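Local coordinates for protein polyphosphate kinase (Porphyromonas gingivalis, PDB 2O8R) that probably catalyses the reversible transfer of the terminal phosphate of ATP to a growing polyphosphate chain, as a magnesium-dependent kinase of the PPK1 family, at residues 349-354 / 592-597; 372-377 / 496-501; 382-387 / 465-470; 437-442 / 613-618; 508-511 / 515-518. The protein carries 3 engineered substitutions. All coordinates share one frame; numbering follows the deposited sequence.

Contact 1. Residues 349-354 / 592-597. With SO4 (sulfate ion), chain F.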
# COMPACT_ATOMS: atom_id res chain seq x y z
N VAL A 349 4.62 -25.46 4.53
CA VAL A 349 4.97 -24.13 4.97
C VAL A 349 4.19 -23.63 6.13
O VAL A 349 3.00 -23.91 6.24
CB VAL A 349 4.79 -23.03 3.90
CG1 VAL A 349 5.71 -23.24 2.73
CG2 VAL A 349 3.30 -22.90 3.48
N PRO A 350 4.95 -23.20 7.11
CA PRO A 350 5.72 -22.11 7.65
C PRO A 350 7.05 -22.82 7.93
O PRO A 350 8.11 -22.23 7.78
CB PRO A 350 4.99 -21.75 8.95
CG PRO A 350 3.84 -22.72 9.04
CD PRO A 350 4.28 -23.89 8.21
N TYR A 351 6.95 -24.12 8.26
CA TYR A 351 8.05 -25.03 8.60
C TYR A 351 9.20 -25.02 7.58
O TYR A 351 10.36 -24.97 7.96
CB TYR A 351 7.53 -26.47 8.78
CG TYR A 351 6.26 -26.60 9.61
CD1 TYR A 351 6.24 -26.26 10.95
CD2 TYR A 351 5.08 -27.08 9.05
CE1 TYR A 351 5.10 -26.38 11.72
CE2 TYR A 351 3.92 -27.18 9.81
CZ TYR A 351 3.94 -26.84 11.15
OH TYR A 351 2.80 -26.95 11.94
N TYR A 352 8.86 -25.06 6.30
CA TYR A 352 9.82 -24.84 5.23
C TYR A 352 9.61 -23.43 4.70
O TYR A 352 8.57 -22.83 4.98
CB TYR A 352 9.59 -25.83 4.10
CG TYR A 352 10.03 -27.24 4.39
CD1 TYR A 352 11.28 -27.70 3.99
CD2 TYR A 352 9.19 -28.13 5.05
CE1 TYR A 352 11.69 -28.98 4.23
CE2 TYR A 352 9.59 -29.43 5.32
CZ TYR A 352 10.85 -29.85 4.91
OH TYR A 352 11.25 -31.15 5.16
N THR A 353 10.59 -22.91 3.94
CA THR A 353 10.45 -21.60 3.30
C THR A 353 9.37 -21.59 2.26
O THR A 353 8.92 -22.64 1.80
CB THR A 353 11.74 -21.12 2.55
OG1 THR A 353 12.59 -22.23 2.27
CG2 THR A 353 12.49 -20.04 3.35
N TYR A 354 9.00 -20.38 1.87
CA TYR A 354 8.12 -20.16 0.75
C TYR A 354 8.95 -20.05 -0.54
O TYR A 354 8.40 -20.07 -1.64
CB TYR A 354 7.34 -18.88 0.98
CG TYR A 354 6.14 -19.03 1.89
CD1 TYR A 354 6.28 -18.98 3.27
CD2 TYR A 354 4.87 -19.21 1.37
CE1 TYR A 354 5.18 -19.11 4.12
CE2 TYR A 354 3.76 -19.34 2.20
CZ TYR A 354 3.92 -19.29 3.57
OH TYR A 354 2.81 -19.41 4.39
N ASP A 592 -4.40 -22.96 16.52
CA ASP A 592 -3.15 -22.59 17.16
C ASP A 592 -2.68 -21.32 16.42
O ASP A 592 -3.45 -20.71 15.67
CB ASP A 592 -2.16 -23.74 17.00
CG ASP A 592 -1.06 -23.76 18.08
OD1 ASP A 592 -0.93 -22.80 18.87
OD2 ASP A 592 -0.31 -24.76 18.13
N MSE A 593 -1.42 -20.93 16.61
CA MSE A 593 -0.89 -19.71 16.00
C MSE A 593 -0.93 -19.68 14.47
O MSE A 593 -1.23 -18.63 13.88
CB MSE A 593 0.54 -19.47 16.47
CG MSE A 593 1.00 -18.06 16.20
SE MSE A 593 2.84 -17.74 16.74
CE MSE A 593 2.64 -15.86 17.22
N TYR A 594 -0.61 -20.80 13.82
CA TYR A 594 -0.69 -20.89 12.37
C TYR A 594 -2.09 -21.26 11.99
O TYR A 594 -2.75 -22.02 12.69
CB TYR A 594 0.26 -21.96 11.81
CG TYR A 594 1.71 -21.80 12.15
CD1 TYR A 594 2.28 -20.54 12.31
CD2 TYR A 594 2.53 -22.91 12.29
CE1 TYR A 594 3.60 -20.40 12.62
CE2 TYR A 594 3.85 -22.77 12.58
CZ TYR A 594 4.39 -21.53 12.76
OH TYR A 594 5.72 -21.41 13.06
N LEU A 595 -2.56 -20.72 10.88
CA LEU A 595 -3.89 -21.07 10.41
C LEU A 595 -3.79 -22.42 9.70
O LEU A 595 -3.07 -22.58 8.71
CB LEU A 595 -4.46 -19.97 9.53
CG LEU A 595 -5.91 -20.06 9.06
CD1 LEU A 595 -6.67 -18.75 9.20
CD2 LEU A 595 -5.92 -20.50 7.64
N GLU A 596 -4.50 -23.40 10.26
CA GLU A 596 -4.49 -24.77 9.77
C GLU A 596 -5.27 -24.87 8.47
O GLU A 596 -6.48 -25.11 8.46
CB GLU A 596 -5.07 -25.70 10.82
CG GLU A 596 -4.16 -25.91 12.02
CD GLU A 596 -2.92 -26.72 11.70
OE1 GLU A 596 -2.96 -27.58 10.80
OE2 GLU A 596 -1.89 -26.50 12.35
N HIS A 597 -4.57 -24.70 7.36
CA HIS A 597 -5.26 -24.40 6.14
C HIS A 597 -5.17 -25.54 5.16
O HIS A 597 -5.87 -25.54 4.16
CB HIS A 597 -4.69 -23.10 5.54
CG HIS A 597 -5.46 -22.60 4.37
ND1 HIS A 597 -5.09 -22.86 3.07
CD2 HIS A 597 -6.59 -21.86 4.30
CE1 HIS A 597 -5.95 -22.29 2.25
NE2 HIS A 597 -6.87 -21.68 2.97
S SO4 F . -8.73 -20.14 0.38
O1 SO4 F . -7.95 -19.72 1.54
O2 SO4 F . -10.16 -20.03 0.71
O3 SO4 F . -8.41 -19.29 -0.76
O4 SO4 F . -8.35 -21.50 0.01
O HOH W 1 0.41 -27.56 10.63
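P350 and Y351 meet the ring of Y594 from two directions, and the contact is mostly aromatic and apolar. The first interaction is a CH-pi contact: CG of P350 lies 3.7 Å from the centroid of the Y594 ring and 19° off its normal, over one face and offset toward the rim at CD2 and CE2. The second is an edge-to-face pair, offset and close to T-shaped. The edge of Y594 is turned to the face of Y351, with ring planes at 78° and centroids 5.8 Å apart; the nearest atoms are CE1 of Y351 and CE2 of Y594, at 3.9 Å. Y594 has CG beside its backbone N (chi1 -57°), which carries its ring toward P350.

Polar linkage runs through one water, which lies 2.8 Å from Y351 OH in the plane of the phenol ring and donates to E596 OE2 over 3.1 Å. That carboxylate is also held by K542, Q649 and Q679. At the end of 592-597, H597, a predicted ATP ligand, gives its NE2 proton to sulfate O1 over 2.7 Å, while its ND1 is bonded to D476.

The loop between strand 345-349 and helix 355-365 thus faces strand 595-596, which runs parallel to 474-481 in the same sheet, and helix 678-691 packs against Y351 through Q679 and I682.

Contact 2. Residues 372-377 / 496-501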
# COMPACT_ATOMS: atom_id res chain seq x y z
N GLU A 372 6.91 -22.81 -21.77
CA GLU A 372 5.91 -22.01 -21.09
C GLU A 372 5.72 -22.21 -19.59
O GLU A 372 6.04 -23.25 -19.04
CB GLU A 372 4.58 -22.03 -21.84
CG GLU A 372 3.85 -23.33 -21.90
CD GLU A 372 2.42 -23.16 -22.41
OE1 GLU A 372 1.84 -24.14 -22.93
OE2 GLU A 372 1.87 -22.04 -22.29
N ILE A 373 5.20 -21.16 -18.95
CA ILE A 373 4.85 -21.17 -17.53
C ILE A 373 3.40 -20.74 -17.40
O ILE A 373 2.97 -19.76 -18.02
CB ILE A 373 5.71 -20.20 -16.74
CG1 ILE A 373 7.19 -20.47 -16.99
CG2 ILE A 373 5.38 -20.28 -15.28
CD1 ILE A 373 8.12 -19.42 -16.39
N ARG A 374 2.64 -21.48 -16.62
CA ARG A 374 1.21 -21.21 -16.44
C ARG A 374 0.88 -21.39 -14.98
O ARG A 374 1.25 -22.40 -14.37
CB ARG A 374 0.38 -22.17 -17.28
CG ARG A 374 0.81 -22.21 -18.73
CD ARG A 374 0.28 -23.42 -19.46
NE ARG A 374 -1.15 -23.35 -19.74
CZ ARG A 374 -1.72 -22.49 -20.58
NH1 ARG A 374 -0.99 -21.58 -21.22
NH2 ARG A 374 -3.03 -22.54 -20.77
N LEU A 375 0.19 -20.41 -14.40
CA LEU A 375 -0.23 -20.53 -13.00
C LEU A 375 -1.57 -19.85 -12.64
O LEU A 375 -2.10 -18.99 -13.36
CB LEU A 375 0.88 -20.09 -12.04
CG LEU A 375 0.85 -18.69 -11.44
CD1 LEU A 375 1.79 -18.61 -10.25
CD2 LEU A 375 1.23 -17.68 -12.49
N THR A 376 -2.11 -20.27 -11.50
CA THR A 376 -3.30 -19.65 -11.00
C THR A 376 -2.90 -18.62 -9.94
O THR A 376 -1.83 -18.73 -9.36
CB THR A 376 -4.27 -20.71 -10.46
OG1 THR A 376 -3.58 -21.56 -9.54
CG2 THR A 376 -4.80 -21.57 -11.59
N GLN A 377 -3.75 -17.62 -9.72
CA GLN A 377 -3.52 -16.55 -8.73
C GLN A 377 -4.88 -16.04 -8.24
O GLN A 377 -5.78 -15.81 -9.06
CB GLN A 377 -2.76 -15.40 -9.39
CG GLN A 377 -1.26 -15.38 -9.13
CD GLN A 377 -0.84 -14.38 -8.06
OE1 GLN A 377 0.35 -14.07 -7.92
NE2 GLN A 377 -1.81 -13.87 -7.30
N ILE A 496 -7.97 -26.37 -21.01
CA ILE A 496 -9.40 -26.28 -20.76
C ILE A 496 -9.77 -24.90 -20.18
O ILE A 496 -10.70 -24.26 -20.66
CB ILE A 496 -9.90 -27.44 -19.86
CG1 ILE A 496 -9.78 -28.77 -20.61
CG2 ILE A 496 -11.35 -27.21 -19.43
CD1 ILE A 496 -10.25 -29.99 -19.82
N LEU A 497 -9.03 -24.43 -19.18
CA LEU A 497 -9.28 -23.08 -18.64
C LEU A 497 -9.02 -21.97 -19.68
O LEU A 497 -9.65 -20.91 -19.63
CB LEU A 497 -8.47 -22.84 -17.35
CG LEU A 497 -8.80 -23.76 -16.19
CD1 LEU A 497 -7.89 -23.52 -15.01
CD2 LEU A 497 -10.27 -23.61 -15.79
N ASP A 498 -8.11 -22.23 -20.62
CA ASP A 498 -7.82 -21.29 -21.69
C ASP A 498 -8.71 -21.52 -22.92
O ASP A 498 -8.40 -21.03 -24.00
CB ASP A 498 -6.35 -21.39 -22.10
CG ASP A 498 -5.82 -20.12 -22.74
OD1 ASP A 498 -6.55 -19.09 -22.75
OD2 ASP A 498 -4.67 -20.13 -23.24
N GLY A 499 -9.79 -22.28 -22.75
CA GLY A 499 -10.79 -22.47 -23.82
C GLY A 499 -10.43 -23.31 -25.04
O GLY A 499 -11.19 -23.35 -26.01
N ASP A 500 -9.30 -24.01 -24.99
CA ASP A 500 -8.87 -24.87 -26.09
C ASP A 500 -9.55 -26.23 -26.05
O ASP A 500 -9.93 -26.70 -24.98
CB ASP A 500 -7.36 -25.03 -26.05
CG ASP A 500 -6.65 -23.76 -26.42
OD1 ASP A 500 -7.30 -22.92 -27.07
OD2 ASP A 500 -5.46 -23.59 -26.06
N PRO A 501 -9.74 -26.86 -27.23
CA PRO A 501 -10.31 -28.21 -27.23
C PRO A 501 -9.37 -29.22 -26.59
O PRO A 501 -8.18 -29.24 -26.91
CB PRO A 501 -10.51 -28.51 -28.72
CG PRO A 501 -9.57 -27.59 -29.43
CD PRO A 501 -9.45 -26.36 -28.59
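This is a sparse, charged contact between a strand and the end of a helix: R374 on strand 370-377 reaches toward D498, the first residue beyond helix 484-497. The bond is long, 3.8 Å from R374 NH2 to D498 OD2, and D498 CB is equally near that nitrogen, lying at the edge of the guanidinium close to its plane. Guanidinium and carboxylate planes stand 38° apart, so the two groups do not form a flat paired bridge. The arginine leaves the strand with CG beside its backbone N and bends at chi3 (73°), which swings the guanidinium away from the strand toward D498. NH1 still reaches back to E372 OE2 over 3.1 Å, tilted from the guanidinium plane and arriving from above the carboxylate plane.

R374 NH2 also makes a weak bond to F494 O in the helix, and the stronger partner of D498 is R428, through OD1. E372, R374 and D498 therefore form a salt-bridge network with a loose helix-side link. Just beyond D498, G499 has positive phi (71°) and its N bonds to I496 O over 3.0 Å, while D500 N reaches R495 O: the Schellman motif that ends the helix.

Contact 3. Residues 382-387 / 465-470. With SO4 (sulfate ion), chain G.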
# COMPACT_ATOMS: atom_id res chain seq x y z
N GLU A 382 -1.23 -6.68 -6.10
CA GLU A 382 0.03 -6.29 -5.49
C GLU A 382 1.16 -6.80 -6.35
O GLU A 382 1.03 -7.79 -7.06
CB GLU A 382 0.17 -6.93 -4.10
CG GLU A 382 -0.78 -6.40 -3.05
CD GLU A 382 -0.21 -5.20 -2.32
OE1 GLU A 382 0.74 -5.38 -1.53
OE2 GLU A 382 -0.73 -4.08 -2.52
N ASN A 383 2.27 -6.08 -6.29
CA ASN A 383 3.53 -6.53 -6.81
C ASN A 383 4.04 -7.70 -5.99
O ASN A 383 3.82 -7.72 -4.79
CB ASN A 383 4.55 -5.40 -6.71
CG ASN A 383 4.78 -4.72 -8.01
OD1 ASN A 383 5.27 -5.35 -8.96
ND2 ASN A 383 4.45 -3.44 -8.09
N SER A 384 4.71 -8.65 -6.63
CA SER A 384 5.37 -9.76 -5.91
C SER A 384 6.54 -10.36 -6.69
O SER A 384 6.59 -10.29 -7.92
CB SER A 384 4.37 -10.85 -5.55
OG SER A 384 3.63 -11.29 -6.70
N SER A 385 7.47 -10.95 -5.95
CA SER A 385 8.55 -11.80 -6.46
C SER A 385 8.12 -12.73 -7.58
O SER A 385 8.76 -12.82 -8.62
CB SER A 385 9.05 -12.67 -5.32
OG SER A 385 9.52 -11.86 -4.27
N ILE A 386 7.01 -13.42 -7.34
CA ILE A 386 6.42 -14.27 -8.34
C ILE A 386 6.09 -13.50 -9.62
O ILE A 386 6.56 -13.89 -10.70
CB ILE A 386 5.24 -15.05 -7.76
CG1 ILE A 386 5.80 -16.18 -6.89
CG2 ILE A 386 4.36 -15.64 -8.85
CD1 ILE A 386 4.77 -17.00 -6.19
N ILE A 387 5.36 -12.38 -9.50
CA ILE A 387 5.10 -11.52 -10.67
C ILE A 387 6.42 -11.14 -11.37
O ILE A 387 6.54 -11.22 -12.59
CB ILE A 387 4.34 -10.21 -10.32
CG1 ILE A 387 2.99 -10.47 -9.62
CG2 ILE A 387 4.15 -9.37 -11.58
CD1 ILE A 387 2.07 -11.41 -10.34
N ASN A 465 -2.33 -20.52 -1.51
CA ASN A 465 -1.64 -19.65 -2.47
C ASN A 465 -0.13 -19.66 -2.29
O ASN A 465 0.36 -19.91 -1.19
CB ASN A 465 -2.20 -18.23 -2.37
CG ASN A 465 -3.70 -18.16 -2.66
OD1 ASN A 465 -4.50 -18.85 -2.04
ND2 ASN A 465 -4.08 -17.30 -3.60
N PHE A 466 0.61 -19.41 -3.37
CA PHE A 466 2.09 -19.45 -3.34
C PHE A 466 2.62 -18.16 -2.74
O PHE A 466 3.67 -18.13 -2.08
CB PHE A 466 2.68 -19.62 -4.74
CG PHE A 466 2.22 -20.85 -5.48
CD1 PHE A 466 2.54 -22.12 -5.01
CD2 PHE A 466 1.50 -20.73 -6.66
CE1 PHE A 466 2.14 -23.25 -5.70
CE2 PHE A 466 1.09 -21.87 -7.36
CZ PHE A 466 1.41 -23.13 -6.88
N ASN A 467 1.89 -17.08 -3.01
CA ASN A 467 2.24 -15.76 -2.56
C ASN A 467 1.84 -15.54 -1.09
O ASN A 467 0.65 -15.42 -0.78
CB ASN A 467 1.52 -14.74 -3.44
CG ASN A 467 2.15 -13.37 -3.40
OD1 ASN A 467 3.37 -13.25 -3.23
ND2 ASN A 467 1.33 -12.33 -3.57
N GLU A 468 2.83 -15.50 -0.20
CA GLU A 468 2.59 -15.17 1.21
C GLU A 468 2.37 -13.67 1.41
O GLU A 468 3.31 -12.87 1.29
CB GLU A 468 3.77 -15.64 2.07
CG GLU A 468 3.73 -15.13 3.50
CD GLU A 468 4.89 -15.64 4.34
OE1 GLU A 468 6.01 -15.76 3.80
OE2 GLU A 468 4.68 -15.91 5.54
N THR A 469 1.12 -13.27 1.70
CA THR A 469 0.76 -11.85 1.78
C THR A 469 -0.21 -11.53 2.90
O THR A 469 -1.11 -10.70 2.73
CB THR A 469 0.11 -11.36 0.49
OG1 THR A 469 -0.66 -12.43 -0.08
CG2 THR A 469 1.17 -10.88 -0.50
N THR A 470 -0.01 -12.17 4.04
CA THR A 470 -0.91 -12.01 5.17
C THR A 470 -0.10 -11.91 6.47
O THR A 470 1.03 -12.40 6.54
CB THR A 470 -1.96 -13.16 5.19
OG1 THR A 470 -2.44 -13.36 6.52
CG2 THR A 470 -1.36 -14.47 4.67
S SO4 G . -3.79 -10.68 7.72
O1 SO4 G . -2.71 -9.99 7.02
O2 SO4 G . -4.70 -9.68 8.28
O3 SO4 G . -4.52 -11.53 6.79
O4 SO4 G . -3.26 -11.51 8.80
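The backbones come closest at I386 and N467, whose CA atoms are 7.3 Å apart. Segment 382-387 turns from a loop into helix 385-395 with S384 at the N-cap, while 465-470 has no regular structure. The cap is weak: S384 OG accepts from I387 N at 3.5 Å, although the bond is nearly straight at 167°.

Between side chains, S384 presents its CB to the amide of N467, with OD1 of N467 at 3.5 Å and ND2 a little farther. OG of S384 sits between its backbone N and carbonyl carbon (chi1 53°), the torsion that serves the cap and leaves CB as the part nearest the amide. Two residues on, CD1 at the end of the extended I386 side chain touches CB of F466 at 3.7 Å, the two side chains crossing at about a right angle. The phenyl ring itself leads off from 382-387.

At the far end of 465-470, T470 OG1 lies 2.8 Å from O3 of a sulfate that also binds A471 N and R472 N. Helix 355-365 completes the apolar side, its V357 touching both I386 and F466, while L418 of helix 416-425 packs on N383, whose backbone O bonds to N383 ND2 of the second subunit.

Contact 4. Residues 437-442 / 613-618. With SO4 (sulfate ion), chain F.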
# COMPACT_ATOMS: atom_id res chain seq x y z
N LYS A 437 -15.44 -20.02 -10.94
CA LYS A 437 -14.27 -19.27 -10.55
C LYS A 437 -13.19 -20.28 -10.17
O LYS A 437 -13.47 -21.27 -9.49
CB LYS A 437 -14.57 -18.25 -9.45
CG LYS A 437 -15.24 -18.79 -8.19
CD LYS A 437 -15.98 -17.68 -7.43
CE LYS A 437 -16.09 -17.94 -5.92
NZ LYS A 437 -17.03 -19.04 -5.55
N VAL A 438 -11.97 -20.07 -10.66
CA VAL A 438 -10.91 -21.07 -10.50
C VAL A 438 -10.24 -20.93 -9.14
O VAL A 438 -9.43 -20.03 -8.90
CB VAL A 438 -9.87 -21.01 -11.64
CG1 VAL A 438 -8.73 -22.00 -11.42
CG2 VAL A 438 -10.54 -21.27 -12.97
N HIS A 439 -10.57 -21.84 -8.24
CA HIS A 439 -10.01 -21.82 -6.91
C HIS A 439 -8.73 -22.66 -6.85
O HIS A 439 -7.96 -22.55 -5.91
CB HIS A 439 -11.05 -22.29 -5.90
CG HIS A 439 -10.63 -22.10 -4.48
ND1 HIS A 439 -10.18 -23.14 -3.69
CD2 HIS A 439 -10.59 -20.99 -3.70
CE1 HIS A 439 -9.88 -22.68 -2.49
NE2 HIS A 439 -10.12 -21.38 -2.47
N ALA A 440 -8.52 -23.48 -7.88
CA ALA A 440 -7.34 -24.34 -8.00
C ALA A 440 -6.02 -23.60 -7.75
O ALA A 440 -5.85 -22.46 -8.15
CB ALA A 440 -7.31 -24.99 -9.37
N LYS A 441 -5.09 -24.27 -7.07
CA LYS A 441 -3.82 -23.65 -6.70
C LYS A 441 -2.65 -24.40 -7.37
O LYS A 441 -1.93 -25.14 -6.71
CB LYS A 441 -3.64 -23.64 -5.18
CG LYS A 441 -4.90 -23.34 -4.35
CD LYS A 441 -5.14 -21.85 -4.27
CE LYS A 441 -6.26 -21.51 -3.32
NZ LYS A 441 -6.56 -20.06 -3.39
N THR A 442 -2.48 -24.20 -8.67
CA THR A 442 -1.48 -24.93 -9.44
C THR A 442 -0.57 -24.01 -10.25
O THR A 442 -0.99 -22.96 -10.72
CB THR A 442 -2.14 -25.91 -10.43
OG1 THR A 442 -2.92 -25.17 -11.37
CG2 THR A 442 -3.06 -26.89 -9.71
N ILE A 613 -4.01 -34.33 -1.70
CA ILE A 613 -3.80 -32.94 -1.33
C ILE A 613 -4.81 -32.12 -2.13
O ILE A 613 -4.89 -32.27 -3.36
CB ILE A 613 -2.34 -32.53 -1.67
CG1 ILE A 613 -1.43 -32.84 -0.50
CG2 ILE A 613 -2.20 -31.06 -2.05
CD1 ILE A 613 0.02 -32.68 -0.84
N SER A 614 -5.60 -31.28 -1.45
CA SER A 614 -6.62 -30.51 -2.18
C SER A 614 -6.64 -29.00 -2.03
O SER A 614 -6.13 -28.43 -1.06
CB SER A 614 -8.02 -31.04 -1.90
OG SER A 614 -8.94 -30.49 -2.84
N SER A 615 -7.24 -28.35 -3.02
CA SER A 615 -7.54 -26.93 -2.98
C SER A 615 -8.92 -26.69 -2.38
O SER A 615 -9.23 -25.59 -1.94
CB SER A 615 -7.49 -26.33 -4.38
OG SER A 615 -8.58 -26.77 -5.16
N ALA A 616 -9.75 -27.72 -2.36
CA ALA A 616 -11.13 -27.59 -1.91
C ALA A 616 -11.38 -28.08 -0.49
O ALA A 616 -10.83 -29.10 -0.07
CB ALA A 616 -12.07 -28.31 -2.86
N ASP A 617 -12.21 -27.35 0.25
CA ASP A 617 -12.95 -27.88 1.39
C ASP A 617 -14.21 -28.50 0.82
O ASP A 617 -14.51 -28.30 -0.35
CB ASP A 617 -13.37 -26.77 2.34
CG ASP A 617 -12.23 -25.88 2.72
OD1 ASP A 617 -11.20 -26.40 3.19
OD2 ASP A 617 -12.37 -24.65 2.57
N TRP A 618 -14.96 -29.23 1.63
CA TRP A 618 -16.20 -29.81 1.14
C TRP A 618 -17.39 -28.96 1.56
O TRP A 618 -18.16 -29.31 2.47
CB TRP A 618 -16.36 -31.24 1.61
CG TRP A 618 -15.31 -32.18 1.11
CD1 TRP A 618 -14.45 -31.97 0.07
CD2 TRP A 618 -15.05 -33.50 1.60
NE1 TRP A 618 -13.64 -33.07 -0.09
CE2 TRP A 618 -13.99 -34.03 0.83
CE3 TRP A 618 -15.59 -34.28 2.62
CZ2 TRP A 618 -13.48 -35.30 1.04
CZ3 TRP A 618 -15.08 -35.55 2.83
CH2 TRP A 618 -14.03 -36.05 2.05
S SO4 F . -8.73 -20.14 0.38
O1 SO4 F . -7.95 -19.72 1.54
O2 SO4 F . -10.16 -20.03 0.71
O3 SO4 F . -8.41 -19.29 -0.76
O4 SO4 F . -8.35 -21.50 0.01
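The imidazole of H439 meets S615 edge-on: S615 O lies near the ring plane, 3.0 Å from CE1 and 3.2 Å from ND1 of H439. Beside it, S615 CB approaches CG of K441 at 4.0 Å, and S615 OG is 3.9 Å from A440 CA. CE of K441 passes over one face of the H439 ring, toward its rim, because the lysine chain bends at chi2 (-81°).

H439 is the predicted phosphohistidine. Its NE2 donates weakly to sulfate O3 over 3.2 Å, and K441 NZ reaches the same oxygen, also weakly, at 3.3 Å; H597 and R599 bind this ion too.

In the second shell, E628 OE1 bonds both H439 ND1 and S615 OG, which also pairs with T629 N, while N465 OD1 holds K441 NZ. S614 OG accepts from A616 N over 2.9 Å, an ST turn closing strand 610-614. The contact joins the loop before strand 442-447 to the end of 610-614, with strand 629-632 alongside.

Contact 5. Residues 508-511 / 515-518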
# COMPACT_ATOMS: atom_id res chain seq x y z
N ARG A 508 -4.62 -38.90 -13.13
CA ARG A 508 -4.46 -39.03 -11.69
C ARG A 508 -5.10 -37.86 -10.98
O ARG A 508 -5.53 -37.98 -9.84
CB ARG A 508 -2.99 -39.07 -11.30
CG ARG A 508 -2.14 -40.07 -12.09
CD ARG A 508 -2.30 -41.46 -11.55
NE ARG A 508 -1.14 -42.28 -11.86
CZ ARG A 508 -0.84 -43.40 -11.22
NH1 ARG A 508 -1.62 -43.83 -10.23
NH2 ARG A 508 0.24 -44.10 -11.56
N LEU A 509 -5.17 -36.73 -11.67
CA LEU A 509 -5.67 -35.48 -11.10
C LEU A 509 -7.18 -35.51 -10.88
O LEU A 509 -7.91 -36.15 -11.63
CB LEU A 509 -5.32 -34.33 -12.03
CG LEU A 509 -5.43 -32.91 -11.50
CD1 LEU A 509 -4.53 -32.78 -10.28
CD2 LEU A 509 -5.08 -31.89 -12.60
N LEU A 510 -7.65 -34.82 -9.85
CA LEU A 510 -9.08 -34.68 -9.63
C LEU A 510 -9.51 -33.23 -9.78
O LEU A 510 -9.09 -32.39 -9.00
CB LEU A 510 -9.46 -35.13 -8.24
CG LEU A 510 -9.11 -36.56 -7.87
CD1 LEU A 510 -9.76 -36.86 -6.53
CD2 LEU A 510 -9.62 -37.49 -8.94
N VAL A 511 -10.36 -32.96 -10.76
CA VAL A 511 -10.89 -31.62 -10.98
C VAL A 511 -12.40 -31.54 -10.72
O VAL A 511 -13.15 -32.44 -11.09
CB VAL A 511 -10.57 -31.11 -12.39
CG1 VAL A 511 -10.90 -29.63 -12.52
CG2 VAL A 511 -9.09 -31.34 -12.71
N ASN A 515 -14.16 -35.01 -12.64
CA ASN A 515 -14.07 -36.35 -12.05
C ASN A 515 -14.11 -36.39 -10.53
O ASN A 515 -14.14 -37.47 -9.95
CB ASN A 515 -12.82 -37.07 -12.54
CG ASN A 515 -11.56 -36.26 -12.31
OD1 ASN A 515 -11.61 -35.16 -11.77
ND2 ASN A 515 -10.43 -36.80 -12.73
N MSE A 516 -14.10 -35.23 -9.88
CA MSE A 516 -13.89 -35.18 -8.43
C MSE A 516 -15.02 -35.73 -7.56
O MSE A 516 -14.76 -36.41 -6.55
CB MSE A 516 -13.51 -33.79 -7.97
CG MSE A 516 -12.96 -33.79 -6.55
SE MSE A 516 -12.57 -32.02 -5.85
CE MSE A 516 -14.38 -31.33 -5.63
N GLY A 517 -16.26 -35.43 -7.93
CA GLY A 517 -17.41 -35.92 -7.17
C GLY A 517 -17.41 -37.44 -7.14
O GLY A 517 -17.49 -38.03 -6.07
N GLU A 518 -17.31 -38.05 -8.31
CA GLU A 518 -17.29 -39.50 -8.44
C GLU A 518 -16.17 -40.07 -7.61
O GLU A 518 -16.39 -41.01 -6.84
CB GLU A 518 -17.08 -39.92 -9.90
CG GLU A 518 -18.35 -40.33 -10.62
CD GLU A 518 -18.10 -41.37 -11.70
OE1 GLU A 518 -16.92 -41.72 -11.94
OE2 GLU A 518 -19.08 -41.85 -12.31
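N515 reaches across to V511 and L509 in a tight connection between strand 510-511 and helix 516-532, where its side-chain amide pairs with strand backbone as another strand's peptide would. From CB, CG stands between the backbone N and the carbonyl carbon (chi1 54°), the torsion that brings the amide alongside the strand's edge; CG itself lies 3.7 Å from L509 O. One branch, OD1, accepts from V511 N over 2.7 Å with an N-H...O angle of 153°, the donor lying in the carbonyl plane. The other, ND2, donates to L509 O over 2.8 Å; this acceptor is tilted 21° from the amide plane. Two bonds to backbone on either side of L510 thus fix the rotation of the amide and assign its O and N ends. CD2 of L510 packs against ND2, the two side chains crossing at about a right angle.

The chain turn itself is closed at V511 O, which takes the amide protons of both M516 N and, weakly, N515 N. On its other edge, strand 510-511 bonds through L510 to A630 of strand 629-632, and D489 of helix 484-497 holds the N atoms of R508 and L509. M516, a selenomethionine with CG anti to the backbone N, adds apolar contact: its CG rests 4.1 Å from L510 CB.

Contacts 1 and 4 share one sulfate, which joins predicted ATP-binding H597 of contact 1 to predicted phosphohistidine H439 of contact 4; their centres are 18 Å apart, and both connect the two C-terminal family regions. Contact 3 feeds the same site through N465 OD1, 2.7 Å from K441 NZ, and touches contact 1 where Y354 meets E468 and F466. Contact 2 lies away from the annotated sites, yet T376 OG1 is 2.8 Å from A440 O, tying strand 370-377 to the active-site loop. Contact 5, centred 12 Å from contact 4, supplies edge strand 510-511 of the sheet that also holds 610-614; the two contacts do not touch, their nearest atoms being about 5 Å apart.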